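Local coordinates for protein enzyme subtilase SubTY from Bacillus sp. TY145 (Bacillus sp., PDB 5FFN) that hydrolyses peptide bonds as a subtilisin-like serine protease and binds the chymotrypsin inhibitor CI2A, at residues Y39-L45 and T238-Y244. Sequence-based numbering, arbitrary orientation.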
loop_
_atom_site.group_PDB
_atom_site.type_symbol
_atom_site.label_atom_id
_atom_site.label_comp_id
_atom_site.label_asym_id
_atom_site.label_seq_id
_atom_site.Cartn_x
_atom_site.Cartn_y
_atom_site.Cartn_z
ATOM N N TYR A 39 7.445 12.397 7.382
ATOM C CA TYR A 39 7.583 13.566 8.244
ATOM C C TYR A 39 7.352 13.113 9.688
ATOM O O TYR A 39 6.245 13.245 10.244
ATOM C CB TYR A 39 6.597 14.636 7.788
ATOM C CG TYR A 39 6.603 15.875 8.678
ATOM C CD1 TYR A 39 7.801 16.365 9.186
ATOM C CD2 TYR A 39 5.409 16.513 9.043
ATOM C CE1 TYR A 39 7.829 17.486 10.036
ATOM C CE2 TYR A 39 5.423 17.642 9.875
ATOM C CZ TYR A 39 6.645 18.117 10.373
ATOM O OH TYR A 39 6.720 19.230 11.219
ATOM N N THR A 40 8.409 12.563 10.258
ATOM C CA THR A 40 8.396 11.925 11.564
ATOM C C THR A 40 8.114 12.923 12.716
ATOM O O THR A 40 7.823 12.488 13.825
ATOM C CB THR A 40 9.722 11.142 11.853
ATOM O OG1 THR A 40 10.844 12.037 11.860
ATOM C CG2 THR A 40 9.985 10.006 10.800
ATOM N N SER A 41 8.201 14.226 12.429
ATOM C CA SER A 41 7.941 15.279 13.415
ATOM C C SER A 41 6.510 15.796 13.344
ATOM O O SER A 41 6.142 16.759 14.027
ATOM C CB SER A 41 8.928 16.443 13.203
ATOM O OG SER A 41 10.213 16.057 13.637
ATOM N N HIS A 42 5.671 15.169 12.514
ATOM C CA HIS A 42 4.255 15.453 12.557
ATOM C C HIS A 42 3.811 15.163 14.010
ATOM O O HIS A 42 4.308 14.222 14.650
ATOM C CB HIS A 42 3.506 14.544 11.583
ATOM C CG HIS A 42 2.107 14.955 11.302
ATOM N ND1 HIS A 42 1.106 14.891 12.247
ATOM C CD2 HIS A 42 1.527 15.401 10.170
ATOM C CE1 HIS A 42 -0.019 15.301 11.710
ATOM N NE2 HIS A 42 0.201 15.584 10.437
ATOM N N LEU A 43 2.888 15.979 14.511
ATOM C CA LEU A 43 2.423 15.862 15.891
ATOM C C LEU A 43 1.834 14.487 16.187
ATOM O O LEU A 43 1.997 13.954 17.264
ATOM C CB LEU A 43 1.394 16.928 16.182
ATOM C CG LEU A 43 1.956 18.310 16.518
ATOM C CD1 LEU A 43 0.822 19.266 16.670
ATOM C CD2 LEU A 43 2.771 18.247 17.781
ATOM N N ASP A 44 1.201 13.896 15.179
ATOM C CA ASP A 44 0.589 12.568 15.341
ATOM C C ASP A 44 1.545 11.403 15.105
ATOM O O ASP A 44 1.174 10.263 15.325
ATOM C CB ASP A 44 -0.655 12.481 14.463
ATOM C CG ASP A 44 -1.691 13.540 14.795
ATOM O OD1 ASP A 44 -1.649 14.125 15.921
ATOM O OD2 ASP A 44 -2.571 13.786 13.956
ATOM N N LEU A 45 2.773 11.685 14.664
ATOM C CA LEU A 45 3.799 10.674 14.537
ATOM C C LEU A 45 4.974 10.821 15.503
ATOM O O LEU A 45 5.830 9.946 15.585
ATOM C CB LEU A 45 4.325 10.660 13.069
ATOM C CG LEU A 45 3.287 10.453 11.970
ATOM C CD1 LEU A 45 3.986 10.446 10.610
ATOM C CD2 LEU A 45 2.502 9.137 12.166
ATOM N N THR A 238 -2.374 11.742 7.986
ATOM C CA THR A 238 -1.282 12.694 8.209
ATOM C C THR A 238 -0.616 13.094 6.873
ATOM O O THR A 238 -0.555 12.296 5.947
ATOM C CB THR A 238 -0.250 12.111 9.137
ATOM O OG1 THR A 238 0.115 10.778 8.750
ATOM C CG2 THR A 238 -0.722 12.056 10.599
ATOM N N TRP A 239 -0.109 14.331 6.813
ATOM C CA TRP A 239 0.489 14.881 5.592
ATOM C C TRP A 239 1.808 15.573 5.895
ATOM O O TRP A 239 2.084 15.981 7.027
ATOM C CB TRP A 239 -0.489 15.813 4.911
ATOM C CG TRP A 239 -0.236 16.086 3.470
ATOM C CD1 TRP A 239 0.036 17.295 2.878
ATOM C CD2 TRP A 239 -0.272 15.129 2.421
ATOM N NE1 TRP A 239 0.158 17.141 1.518
ATOM C CE2 TRP A 239 -0.017 15.813 1.216
ATOM C CE3 TRP A 239 -0.505 13.747 2.387
ATOM C CZ2 TRP A 239 0.014 15.157 -0.012
ATOM C CZ3 TRP A 239 -0.514 13.110 1.170
ATOM C CH2 TRP A 239 -0.246 13.808 -0.011
ATOM N N TYR A 240 2.677 15.616 4.879
ATOM C CA TYR A 240 4.068 15.961 5.081
ATOM C C TYR A 240 4.271 17.436 5.484
ATOM O O TYR A 240 5.308 17.761 6.032
ATOM C CB TYR A 240 4.930 15.652 3.829
ATOM C CG TYR A 240 4.822 16.649 2.690
ATOM C CD1 TYR A 240 3.715 16.690 1.857
ATOM C CD2 TYR A 240 5.897 17.515 2.413
ATOM C CE1 TYR A 240 3.646 17.596 0.811
ATOM C CE2 TYR A 240 5.849 18.396 1.372
ATOM C CZ TYR A 240 4.742 18.456 0.577
ATOM O OH TYR A 240 4.711 19.368 -0.468
ATOM N N THR A 241 3.293 18.267 5.220
ATOM C CA THR A 241 3.368 19.664 5.653
ATOM C C THR A 241 2.844 19.926 7.066
ATOM O O THR A 241 2.902 21.083 7.535
ATOM C CB THR A 241 2.688 20.566 4.658
ATOM O OG1 THR A 241 1.367 20.110 4.392
ATOM C CG2 THR A 241 3.493 20.580 3.348
ATOM N N GLY A 242 2.390 18.873 7.751
ATOM C CA GLY A 242 1.957 18.952 9.154
ATOM C C GLY A 242 0.457 18.844 9.395
ATOM O O GLY A 242 0.018 18.640 10.552
ATOM N N GLY A 243 -0.346 18.961 8.354
ATOM C CA GLY A 243 -1.782 18.807 8.541
ATOM C C GLY A 243 -2.207 17.406 8.116
ATOM O O GLY A 243 -1.538 16.422 8.465
ATOM N N TYR A 244 -3.296 17.359 7.362
ATOM C CA TYR A 244 -3.957 16.094 6.943
ATOM C C TYR A 244 -4.368 16.201 5.519
ATOM O O TYR A 244 -4.534 17.277 5.012
ATOM C CB TYR A 244 -5.189 15.786 7.835
ATOM C CG TYR A 244 -4.802 15.848 9.254
ATOM C CD1 TYR A 244 -4.825 17.060 9.950
ATOM C CD2 TYR A 244 -4.312 14.731 9.914
ATOM C CE1 TYR A 244 -4.396 17.129 11.248
ATOM C CE2 TYR A 244 -3.884 14.788 11.199
ATOM C CZ TYR A 244 -3.924 16.017 11.871
ATOM O OH TYR A 244 -3.484 16.100 13.146
HETATM O O HOH W 1 2.056 18.239 12.614
#
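A buried histidine can be fixed within its own loop by one nitrogen and reach a second loop with the other, and His42 does so here. His42 NE2 donates to the carbonyl O of Gly243 at 2.8 Å, almost in line, while His42 ND1 accepts from the backbone N of Asp44 at 3.1 Å, so the ring is held by its own loop as it reaches across. A second direct hydrogen bond runs the other way: the hydroxyl OH of Tyr244 donates to OD2 of Asp44 at 2.6 Å, and the same carboxylate oxygen also accepts from the backbone N of Val91. One water completes the polar link, accepting from Leu43 N and donating to Gly242 O.

In the subtilase fold, segment 238-244 spans the connection of the two-stranded hairpin 235-238/244-247, with a strand end at either side, and segment 39-45 belongs to the loop that follows parallel strand 29-35. Each contains a type I turn, Tyr39 to His42 and Trp239 to Gly242; the positive phi of Gly242 suits glycine.

Aromatic and apolar contacts add to these bonds. Thr238 CG2 makes a CH-pi contact with one face of His42, 3.6 Å from the ring centroid, while Thr238 OG1 is hydrogen-bonded to Thr74 O. The imidazole edge meets the Tyr244 face in an offset edge-to-face pair, centroids 5.4 Å apart. The Tyr39 ring lies along the Tyr240-Gly242 backbone, its CE2 3.8 Å from Gly242 CA.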